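Local coordinates for protein putative acetyltransferase Ta0821 (Thermoplasma acidophilum DSM 1728, PDB 3C26) that probably transfers an acyl group to a substrate not yet identified, as a putative acetyltransferase of the GNAT family, at residues E78-G83 and D178-C183; S122-W127 and T260-R265; L217-S222 and F241-A246. One frame throughout, in Å; residues are numbered along the deposited sequence.

How the interactions relate
Interaction 1 is the common neighbour, touching both others. Its Tyr-181 packs against interaction 2, with CD2 3.9 Å from Val-261 CG1, and reaches interaction 3, where OH lies 2.9 Å from Arg-244 NH1, a probable hydrogen bond. Trp-179 makes a second junction with interaction 3: its CE2 is 3.8 Å from Phe-218 CZ. Centre to centre, interaction 1 is about 14 Å from interaction 2 and about 17 Å from interaction 3. Interactions 2 and 3, centres about 16 Å apart, do not touch. A nitrate ion, probably from the crystallisation liquor, lies beside the strand pair of interaction 2, and the side chain of Asp-82 in interaction 1 is about 5 Å from a bound nitrate.

Interaction 1: E78-G83 and D178-C183; sequences EKLPDG and DWKYMC
Asp-82 and Cys-183 mark the nearest backbone approach, CA to CA 5.7 Å, between segments that run almost the same way (14° apart) but share no backbone-to-backbone hydrogen bond. Residues 78-79 end a strand, Leu-80 to Gly-83 form a type I beta turn, and 180-183 is a short strand, so side chains do the joining. The turn presents Asp-82, whose CG sits between the backbone N and the carbonyl carbon, and its OD2 accepts the backbone N of Cys-183 at 3.0 Å. That donor stands above the carboxylate, 50° out of its plane. A second bond, to Ser-84 OG, holds OD1. At the other end Glu-78, extended, meets Lys-180 at about a right angle. Lys-180 NZ approaches Glu-78 OE2 at 2.9 Å on the syn side, 35° out of the carboxylate plane. The same NZ lies 3.5 Å from Asp-178 OD2 and bonds to Tyr-194 OH. One ammonium thus serves two carboxylates and would probably ease their mutual repulsion. Between these polar ends Leu-80 spreads its branches: CD2 rests on Lys-180 CD at 3.5 Å, and CD1 is 3.9 Å from CB of Met-182, which is a selenomethionine. Pro-81 CD reaches the selenium of Met-182 at 4.1 Å. Strand 180-183 pairs antiparallel with 174-177 as a beta hairpin cross-linked by the Cys-174 to Cys-183 disulfide. Arg-121 of strand 119-125 joins both segments, through Asp-82 OD2 and Tyr-181 O, while the Tyr-181 side chain lies on strand 141-153 and its OH accepts from Arg-244 NH1.

Interaction 2: S122-W127 and T260-R265; sequences SAVYSW and TVWEYR. With EDO (1,2-ethanediol), chain H; NO3 (nitrate ion), chain D.
Val-124 and Thr-260 hold the dense end of this antiparallel pairing, which continues through Ala-123 with Val-261 to Ser-122 with Trp-262. The hydrogen-bonded pairs flank the non-hydrogen-bonded one, and the straightest bond, Trp-262 N to Ser-122 O, measures 2.9 Å with 175° at the hydrogen. Thr-260 OG1 is turned between its own backbone N and carbonyl carbon, which brings it 2.4 Å from Val-124 O, a separation too short to be trusted in detail. The same OG1 lies in the plane of the Trp-262 ring, at its edge, and takes a weak bond from NE1 (3.0 Å). Val-124 CG2 meets the ring obliquely, 4.0 Å from CD1. An angle of 137° between the strand directions shows strong twist. Strand 258-265, from the end of the chain, inserts between 119-125 and 141-153, the place taken by the last strand of GNAT folds, while Leu-132 of helix 129-138 covers the face bearing Val-124, Thr-260 and Trp-262. Past the ladder the contact thins: Ser-126 CB only grazes Thr-260 CG2 at 4.2 Å. Ser-126 OG shares a 2.6 Å hydrogen bond with O2 of an ethanediol, probably a crystallisation additive, either being the possible donor, and also bonds Ser-258 N; Ser-126 O accepts Lys-38 NZ of the second subunit. Alongside Ser-122 and Val-124, O2 of a nitrate lies 2.7 Å from Ser-122 OG, which also has Leu-87 O within reach.

Interaction 3: L217-S222 and F241-A246; sequences LFVNDS and FYVRKA. With EDO (1,2-ethanediol), chain F.
Tyr-242 N donates to Leu-217 O at 2.8 Å, the first of three backbone hydrogen bonds across this parallel pair, before Val-219 N to Tyr-242 O and Arg-244 N to Val-219 O. Aromatic contacts line one face: the Phe-218 and Tyr-242 rings form an offset stack, centroids 4.5 Å apart and planes at 8°, with Phe-218 CZ over the Tyr-242 ring. On the other face Leu-217 CD1 sits over the Phe-241 ring, 4.3 Å from its centroid, and Val-219 CG2 meets Val-243 CG2 at 4.1 Å; helix 225-232, the connection of this beta-alpha-beta unit, packs on Leu-217 and Phe-241 through Phe-228. Polar contacts gather at Arg-244, whose NE (2.9 Å) and NH2 (3.2 Å) donate to Asn-220 O, which lies in the guanidinium plane, in the classic beta bulge where Asn-220 and Asp-221 both face Phe-205; a bend at chi3 (-60°) sets NE. NH2 also bonds Cys-174 O, and NH1 pairs with Glu-144. An alanine in place of Arg-244 would probably leave Asn-220 O without these two donors and Glu-144 without its ionic mate. The chemistry implies an apolar strand pair whose bulge carbonyl, on a buried residue, meets a charged group.

Interaction 1: E78-G83 and D178-C183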
loop_
_atom_site.group_PDB
_atom_site.type_symbol
_atom_site.label_atom_id
_atom_site.label_comp_id
_atom_site.label_asym_id
_atom_site.label_seq_id
_atom_site.Cartn_x
_atom_site.Cartn_y
_atom_site.Cartn_z
ATOM N N GLU A 78 -11.728 -6.615 24.986
ATOM C CA GLU A 78 -10.882 -6.629 26.147
ATOM C C GLU A 78 -10.899 -5.308 26.873
ATOM O O GLU A 78 -10.530 -4.280 26.312
ATOM C CB GLU A 78 -9.443 -7.023 25.778
ATOM C CG GLU A 78 -8.574 -7.020 27.009
ATOM C CD GLU A 78 -7.258 -7.702 26.829
ATOM O OE1 GLU A 78 -7.183 -8.647 26.040
ATOM O OE2 GLU A 78 -6.294 -7.274 27.499
ATOM N N LYS A 79 -11.321 -5.374 28.139
ATOM C CA LYS A 79 -11.410 -4.189 28.994
ATOM C C LYS A 79 -9.993 -3.786 29.362
ATOM O O LYS A 79 -9.174 -4.615 29.731
ATOM C CB LYS A 79 -12.269 -4.451 30.229
ATOM C CG LYS A 79 -12.551 -3.211 31.061
ATOM C CD LYS A 79 -13.645 -3.449 32.021
ATOM C CE LYS A 79 -14.922 -2.721 31.604
ATOM N NZ LYS A 79 -16.079 -3.010 32.567
ATOM N N LEU A 80 -9.719 -2.503 29.216
ATOM C CA LEU A 80 -8.392 -1.940 29.434
ATOM C C LEU A 80 -8.353 -1.259 30.795
ATOM O O LEU A 80 -9.367 -1.111 31.433
ATOM C CB LEU A 80 -8.041 -0.961 28.329
ATOM C CG LEU A 80 -8.226 -1.474 26.878
ATOM C CD1 LEU A 80 -7.734 -0.451 25.902
ATOM C CD2 LEU A 80 -7.522 -2.844 26.719
ATOM N N PRO A 81 -7.176 -0.855 31.239
ATOM C CA PRO A 81 -7.061 -0.291 32.579
ATOM C C PRO A 81 -7.729 1.092 32.718
ATOM O O PRO A 81 -8.138 1.493 33.806
ATOM C CB PRO A 81 -5.541 -0.198 32.793
ATOM C CG PRO A 81 -4.927 -1.072 31.798
ATOM C CD PRO A 81 -5.871 -1.097 30.610
ATOM N N ASP A 82 -7.816 1.824 31.627
ATOM C CA ASP A 82 -8.463 3.156 31.669
ATOM C C ASP A 82 -10.003 3.018 31.666
ATOM O O ASP A 82 -10.741 3.997 31.732
ATOM C CB ASP A 82 -7.975 4.055 30.528
ATOM C CG ASP A 82 -8.239 3.459 29.172
ATOM O OD1 ASP A 82 -8.865 2.400 29.099
ATOM O OD2 ASP A 82 -7.801 4.034 28.165
ATOM N N GLY A 83 -10.470 1.787 31.586
ATOM C CA GLY A 83 -11.890 1.498 31.671
ATOM C C GLY A 83 -12.539 1.357 30.301
ATOM O O GLY A 83 -13.714 1.020 30.191
ATOM N N ASP A 178 0.597 -4.006 23.351
ATOM C CA ASP A 178 0.033 -5.331 23.010
ATOM C C ASP A 178 -1.277 -5.195 22.244
ATOM O O ASP A 178 -2.302 -5.769 22.609
ATOM C CB ASP A 178 -0.189 -6.164 24.265
ATOM C CG ASP A 178 -0.667 -7.599 23.967
ATOM O OD1 ASP A 178 -0.322 -8.149 22.934
ATOM O OD2 ASP A 178 -1.371 -8.190 24.805
ATOM N N TRP A 179 -1.233 -4.371 21.201
ATOM C CA TRP A 179 -2.348 -4.149 20.241
ATOM C C TRP A 179 -3.626 -3.540 20.805
ATOM O O TRP A 179 -4.709 -3.633 20.212
ATOM C CB TRP A 179 -2.688 -5.429 19.460
ATOM C CG TRP A 179 -1.584 -5.889 18.592
ATOM C CD1 TRP A 179 -0.540 -6.708 18.971
ATOM C CD2 TRP A 179 -1.338 -5.550 17.214
ATOM N NE1 TRP A 179 0.307 -6.877 17.928
ATOM C CE2 TRP A 179 -0.162 -6.216 16.830
ATOM C CE3 TRP A 179 -1.991 -4.742 16.280
ATOM C CZ2 TRP A 179 0.382 -6.111 15.547
ATOM C CZ3 TRP A 179 -1.449 -4.654 14.996
ATOM C CH2 TRP A 179 -0.270 -5.324 14.658
ATOM N N LYS A 180 -3.456 -2.926 21.957
ATOM C CA LYS A 180 -4.494 -2.222 22.668
ATOM C C LYS A 180 -4.040 -0.766 22.834
ATOM O O LYS A 180 -2.932 -0.499 23.254
ATOM C CB LYS A 180 -4.736 -2.900 24.029
ATOM C CG LYS A 180 -5.244 -4.330 23.947
ATOM C CD LYS A 180 -5.190 -5.076 25.294
ATOM C CE LYS A 180 -3.847 -5.723 25.507
ATOM N NZ LYS A 180 -3.631 -6.415 26.867
ATOM N N TYR A 181 -4.907 0.169 22.457
ATOM C CA TYR A 181 -4.643 1.588 22.663
ATOM C C TYR A 181 -5.287 2.006 23.998
ATOM O O TYR A 181 -6.509 2.072 24.143
ATOM C CB TYR A 181 -5.155 2.444 21.480
ATOM C CG TYR A 181 -4.557 3.837 21.437
ATOM C CD1 TYR A 181 -3.228 4.036 21.011
ATOM C CD2 TYR A 181 -5.301 4.952 21.791
ATOM C CE1 TYR A 181 -2.679 5.283 20.938
ATOM C CE2 TYR A 181 -4.731 6.197 21.750
ATOM C CZ TYR A 181 -3.426 6.363 21.339
ATOM O OH TYR A 181 -2.896 7.636 21.298
HETATM N N MSE A 182 -4.435 2.325 24.950
HETATM C CA MSE A 182 -4.858 2.584 26.315
HETATM C C MSE A 182 -4.202 3.821 26.892
HETATM O O MSE A 182 -3.091 4.176 26.534
HETATM C CB MSE A 182 -4.481 1.370 27.195
HETATM C CG MSE A 182 -2.990 1.118 27.304
HETATM SE SE MSE A 182 -2.443 -0.453 28.407
HETATM C CE MSE A 182 -2.883 -1.888 27.197
ATOM N N CYS A 183 -4.896 4.439 27.821
ATOM C CA CYS A 183 -4.400 5.627 28.475
ATOM C C CYS A 183 -4.252 5.406 29.967
ATOM O O CYS A 183 -4.911 4.561 30.585
ATOM C CB CYS A 183 -5.293 6.838 28.208
ATOM S SG CYS A 183 -5.830 6.990 26.468
#

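Interaction 2: S122-W127 and T260-R265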
loop_
_atom_site.group_PDB
_atom_site.type_symbol
_atom_site.label_atom_id
_atom_site.label_comp_id
_atom_site.label_asym_id
_atom_site.label_seq_id
_atom_site.Cartn_x
_atom_site.Cartn_y
_atom_site.Cartn_z
ATOM N N SER A 122 -10.783 0.633 18.518
ATOM C CA SER A 122 -10.438 -0.381 17.532
ATOM C C SER A 122 -9.376 0.149 16.577
ATOM O O SER A 122 -9.346 1.347 16.238
ATOM C CB SER A 122 -11.691 -0.824 16.745
ATOM O OG SER A 122 -11.518 -2.072 16.074
ATOM N N ALA A 123 -8.557 -0.792 16.100
ATOM C CA ALA A 123 -7.525 -0.479 15.173
ATOM C C ALA A 123 -7.927 -0.935 13.767
ATOM O O ALA A 123 -8.322 -2.093 13.545
ATOM C CB ALA A 123 -6.174 -1.098 15.619
ATOM N N VAL A 124 -7.835 0.004 12.829
ATOM C CA VAL A 124 -8.191 -0.232 11.418
ATOM C C VAL A 124 -7.093 0.239 10.444
ATOM O O VAL A 124 -6.593 1.337 10.563
ATOM C CB VAL A 124 -9.516 0.479 11.042
ATOM C CG1 VAL A 124 -9.968 0.048 9.691
ATOM C CG2 VAL A 124 -10.589 0.229 12.135
ATOM N N TYR A 125 -6.686 -0.636 9.518
ATOM C CA TYR A 125 -5.681 -0.247 8.519
ATOM C C TYR A 125 -6.205 0.893 7.662
ATOM O O TYR A 125 -7.370 0.932 7.319
ATOM C CB TYR A 125 -5.317 -1.396 7.605
ATOM C CG TYR A 125 -4.410 -2.461 8.176
ATOM C CD1 TYR A 125 -3.096 -2.168 8.523
ATOM C CD2 TYR A 125 -4.826 -3.774 8.265
ATOM C CE1 TYR A 125 -2.267 -3.116 8.994
ATOM C CE2 TYR A 125 -3.966 -4.759 8.699
ATOM C CZ TYR A 125 -2.708 -4.424 9.088
ATOM O OH TYR A 125 -1.832 -5.428 9.496
ATOM N N SER A 126 -5.315 1.821 7.335
ATOM C CA SER A 126 -5.634 3.028 6.536
ATOM C C SER A 126 -6.174 2.668 5.136
ATOM O O SER A 126 -6.886 3.447 4.514
ATOM C CB SER A 126 -4.382 3.881 6.341
ATOM O OG SER A 126 -3.328 3.118 5.737
ATOM N N TRP A 127 -5.831 1.483 4.641
ATOM C CA TRP A 127 -6.306 1.030 3.290
ATOM C C TRP A 127 -7.619 0.243 3.336
ATOM O O TRP A 127 -8.198 -0.123 2.307
ATOM C CB TRP A 127 -5.244 0.149 2.613
ATOM C CG TRP A 127 -4.705 -0.985 3.479
ATOM C CD1 TRP A 127 -3.477 -1.006 4.102
ATOM C CD2 TRP A 127 -5.303 -2.247 3.756
ATOM N NE1 TRP A 127 -3.316 -2.163 4.785
ATOM C CE2 TRP A 127 -4.404 -2.964 4.576
ATOM C CE3 TRP A 127 -6.529 -2.845 3.415
ATOM C CZ2 TRP A 127 -4.684 -4.253 5.066
ATOM C CZ3 TRP A 127 -6.801 -4.145 3.884
ATOM C CH2 TRP A 127 -5.888 -4.825 4.702
ATOM N N THR A 260 -4.580 2.811 12.054
ATOM C CA THR A 260 -5.370 3.877 12.625
ATOM C C THR A 260 -6.167 3.389 13.798
ATOM O O THR A 260 -6.549 2.217 13.849
ATOM C CB THR A 260 -6.342 4.482 11.549
ATOM O OG1 THR A 260 -7.389 3.554 11.233
ATOM C CG2 THR A 260 -5.577 4.883 10.255
ATOM N N VAL A 261 -6.379 4.315 14.736
ATOM C CA VAL A 261 -7.183 4.097 15.955
ATOM C C VAL A 261 -8.461 4.941 15.967
ATOM O O VAL A 261 -8.460 6.167 15.859
ATOM C CB VAL A 261 -6.348 4.352 17.274
ATOM C CG1 VAL A 261 -7.149 3.983 18.548
ATOM C CG2 VAL A 261 -5.041 3.629 17.202
ATOM N N TRP A 262 -9.558 4.207 16.079
ATOM C CA TRP A 262 -10.922 4.734 16.179
ATOM C C TRP A 262 -11.533 4.540 17.569
ATOM O O TRP A 262 -11.295 3.543 18.252
ATOM C CB TRP A 262 -11.787 4.081 15.107
ATOM C CG TRP A 262 -11.359 4.486 13.717
ATOM C CD1 TRP A 262 -10.207 4.108 13.088
ATOM C CD2 TRP A 262 -12.036 5.377 12.808
ATOM N NE1 TRP A 262 -10.130 4.685 11.839
ATOM C CE2 TRP A 262 -11.230 5.476 11.643
ATOM C CE3 TRP A 262 -13.241 6.087 12.854
ATOM C CZ2 TRP A 262 -11.600 6.234 10.543
ATOM C CZ3 TRP A 262 -13.601 6.870 11.761
ATOM C CH2 TRP A 262 -12.786 6.942 10.619
ATOM N N GLU A 263 -12.300 5.532 17.978
ATOM C CA GLU A 263 -13.003 5.524 19.229
ATOM C C GLU A 263 -14.478 5.928 19.115
ATOM O O GLU A 263 -14.899 6.817 18.335
ATOM C CB GLU A 263 -12.241 6.397 20.276
ATOM C CG GLU A 263 -12.833 6.453 21.660
ATOM C CD GLU A 263 -11.998 7.358 22.577
ATOM O OE1 GLU A 263 -10.853 6.985 22.868
ATOM O OE2 GLU A 263 -12.459 8.464 22.947
ATOM N N TYR A 264 -15.244 5.156 19.868
ATOM C CA TYR A 264 -16.686 5.271 20.050
ATOM C C TYR A 264 -16.966 5.654 21.525
ATOM O O TYR A 264 -16.417 5.072 22.480
ATOM C CB TYR A 264 -17.365 3.956 19.744
ATOM C CG TYR A 264 -18.882 3.957 19.938
ATOM C CD1 TYR A 264 -19.445 3.880 21.218
ATOM C CD2 TYR A 264 -19.744 4.087 18.846
ATOM C CE1 TYR A 264 -20.837 3.891 21.387
ATOM C CE2 TYR A 264 -21.109 4.108 19.007
ATOM C CZ TYR A 264 -21.653 4.001 20.288
ATOM O OH TYR A 264 -23.027 4.059 20.431
ATOM N N ARG A 265 -17.824 6.654 21.683
ATOM C CA ARG A 265 -18.254 7.115 23.021
ATOM C C ARG A 265 -19.734 6.910 23.253
ATOM O O ARG A 265 -20.532 7.329 22.457
ATOM C CB ARG A 265 -18.009 8.606 23.148
ATOM C CG ARG A 265 -16.548 8.999 23.177
ATOM C CD ARG A 265 -15.999 8.886 24.582
ATOM N NE ARG A 265 -15.207 10.058 24.982
ATOM C CZ ARG A 265 -15.529 10.886 25.977
ATOM N NH1 ARG A 265 -16.612 10.699 26.727
ATOM N NH2 ARG A 265 -14.732 11.893 26.253
HETATM C C1 EDO H . -2.781 3.438 1.086
HETATM O O1 EDO H . -2.052 2.236 1.386
HETATM C C2 EDO H . -3.899 3.620 2.094
HETATM O O2 EDO H . -3.213 3.967 3.276
HETATM N N NO3 D . -12.607 -3.336 13.339
HETATM O O1 NO3 D . -13.045 -4.319 14.214
HETATM O O2 NO3 D . -11.330 -2.780 13.497
HETATM O O3 NO3 D . -13.428 -2.938 12.275
#

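Interaction 3: L217-S222 and F241-A246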
loop_
_atom_site.group_PDB
_atom_site.type_symbol
_atom_site.label_atom_id
_atom_site.label_comp_id
_atom_site.label_asym_id
_atom_site.label_seq_id
_atom_site.Cartn_x
_atom_site.Cartn_y
_atom_site.Cartn_z
ATOM N N LEU A 217 7.449 -3.579 16.633
ATOM C CA LEU A 217 7.739 -2.500 17.553
ATOM C C LEU A 217 6.780 -1.368 17.349
ATOM O O LEU A 217 6.611 -0.880 16.242
ATOM C CB LEU A 217 9.214 -1.997 17.423
ATOM C CG LEU A 217 10.255 -3.145 17.540
ATOM C CD1 LEU A 217 10.659 -3.707 16.176
ATOM C CD2 LEU A 217 11.503 -2.668 18.307
ATOM N N PHE A 218 6.124 -0.975 18.424
ATOM C CA PHE A 218 5.223 0.157 18.427
ATOM C C PHE A 218 5.888 1.356 19.093
ATOM O O PHE A 218 6.081 1.412 20.312
ATOM C CB PHE A 218 3.945 -0.171 19.168
ATOM C CG PHE A 218 3.046 -1.052 18.435
ATOM C CD1 PHE A 218 3.336 -2.399 18.281
ATOM C CD2 PHE A 218 1.908 -0.536 17.827
ATOM C CE1 PHE A 218 2.482 -3.220 17.584
ATOM C CE2 PHE A 218 1.022 -1.374 17.129
ATOM C CZ PHE A 218 1.321 -2.693 16.992
ATOM N N VAL A 219 6.218 2.340 18.284
ATOM C CA VAL A 219 6.935 3.510 18.781
ATOM C C VAL A 219 5.929 4.555 19.161
ATOM O O VAL A 219 5.409 5.287 18.326
ATOM C CB VAL A 219 7.917 4.036 17.767
ATOM C CG1 VAL A 219 8.791 5.191 18.366
ATOM C CG2 VAL A 219 8.784 2.888 17.318
ATOM N N ASN A 220 5.674 4.592 20.457
ATOM C CA ASN A 220 4.715 5.522 21.081
ATOM C C ASN A 220 5.278 6.912 21.361
ATOM O O ASN A 220 4.542 7.891 21.467
ATOM C CB ASN A 220 4.190 4.913 22.375
ATOM C CG ASN A 220 3.261 3.717 22.126
ATOM O OD1 ASN A 220 2.257 3.860 21.441
ATOM N ND2 ASN A 220 3.608 2.546 22.664
ATOM N N ASP A 221 6.590 6.953 21.530
ATOM C CA ASP A 221 7.338 8.180 21.788
ATOM C C ASP A 221 8.834 7.946 21.627
ATOM O O ASP A 221 9.364 6.850 21.841
ATOM C CB ASP A 221 7.052 8.775 23.184
ATOM C CG ASP A 221 7.367 10.299 23.255
ATOM O OD1 ASP A 221 7.927 10.857 22.257
ATOM O OD2 ASP A 221 6.998 10.917 24.282
ATOM N N SER A 222 9.495 8.997 21.188
ATOM C CA SER A 222 10.952 8.972 21.037
ATOM C C SER A 222 11.482 10.373 20.796
ATOM O O SER A 222 10.824 11.148 20.123
ATOM C CB SER A 222 11.388 8.077 19.875
ATOM O OG SER A 222 12.796 8.195 19.730
ATOM N N PHE A 241 7.856 -1.532 12.303
ATOM C CA PHE A 241 7.641 -0.419 13.209
ATOM C C PHE A 241 6.345 0.230 12.895
ATOM O O PHE A 241 6.071 0.583 11.754
ATOM C CB PHE A 241 8.725 0.639 13.074
ATOM C CG PHE A 241 10.105 0.133 13.365
ATOM C CD1 PHE A 241 10.838 -0.503 12.371
ATOM C CD2 PHE A 241 10.676 0.269 14.630
ATOM C CE1 PHE A 241 12.096 -0.969 12.616
ATOM C CE2 PHE A 241 11.958 -0.206 14.871
ATOM C CZ PHE A 241 12.665 -0.808 13.874
ATOM N N TYR A 242 5.554 0.366 13.962
ATOM C CA TYR A 242 4.310 1.124 13.951
ATOM C C TYR A 242 4.636 2.366 14.738
ATOM O O TYR A 242 4.857 2.307 15.934
ATOM C CB TYR A 242 3.198 0.328 14.591
ATOM C CG TYR A 242 2.835 -0.960 13.867
ATOM C CD1 TYR A 242 3.513 -2.145 14.101
ATOM C CD2 TYR A 242 1.788 -0.985 12.992
ATOM C CE1 TYR A 242 3.148 -3.299 13.487
ATOM C CE2 TYR A 242 1.398 -2.145 12.368
ATOM C CZ TYR A 242 2.086 -3.300 12.602
ATOM O OH TYR A 242 1.713 -4.431 11.914
ATOM N N VAL A 243 4.721 3.482 14.037
ATOM C CA VAL A 243 5.222 4.737 14.607
ATOM C C VAL A 243 4.149 5.796 14.707
ATOM O O VAL A 243 3.429 6.026 13.781
ATOM C CB VAL A 243 6.428 5.278 13.794
ATOM C CG1 VAL A 243 7.035 6.509 14.461
ATOM C CG2 VAL A 243 7.508 4.215 13.657
ATOM N N ARG A 244 4.027 6.394 15.888
ATOM C CA ARG A 244 3.004 7.376 16.106
ATOM C C ARG A 244 3.165 8.502 15.086
ATOM O O ARG A 244 4.254 8.999 14.851
ATOM C CB ARG A 244 2.995 7.898 17.559
ATOM C CG ARG A 244 1.764 8.807 17.843
ATOM C CD ARG A 244 1.914 9.596 19.112
ATOM N NE ARG A 244 2.082 8.785 20.315
ATOM C CZ ARG A 244 1.105 8.314 21.083
ATOM N NH1 ARG A 244 -0.152 8.486 20.777
ATOM N NH2 ARG A 244 1.413 7.631 22.161
ATOM N N LYS A 245 2.057 8.874 14.465
ATOM C CA LYS A 245 2.037 9.889 13.374
ATOM C C LYS A 245 2.944 11.129 13.601
ATOM O O LYS A 245 3.749 11.529 12.720
ATOM C CB LYS A 245 0.592 10.302 13.109
ATOM C CG LYS A 245 0.405 11.271 11.985
ATOM C CD LYS A 245 0.909 10.688 10.717
ATOM C CE LYS A 245 0.268 11.306 9.502
ATOM N NZ LYS A 245 0.842 10.756 8.230
ATOM N N ALA A 246 2.862 11.684 14.799
ATOM C CA ALA A 246 3.560 12.929 15.099
ATOM C C ALA A 246 5.039 12.739 14.999
ATOM O O ALA A 246 5.760 13.694 14.686
ATOM C CB ALA A 246 3.190 13.492 16.462
HETATM C C1 EDO F . 0.480 8.291 6.511
HETATM O O1 EDO F . -0.164 8.451 7.792
HETATM C C2 EDO F . 0.342 6.873 5.945
HETATM O O2 EDO F . -0.823 6.761 5.116
#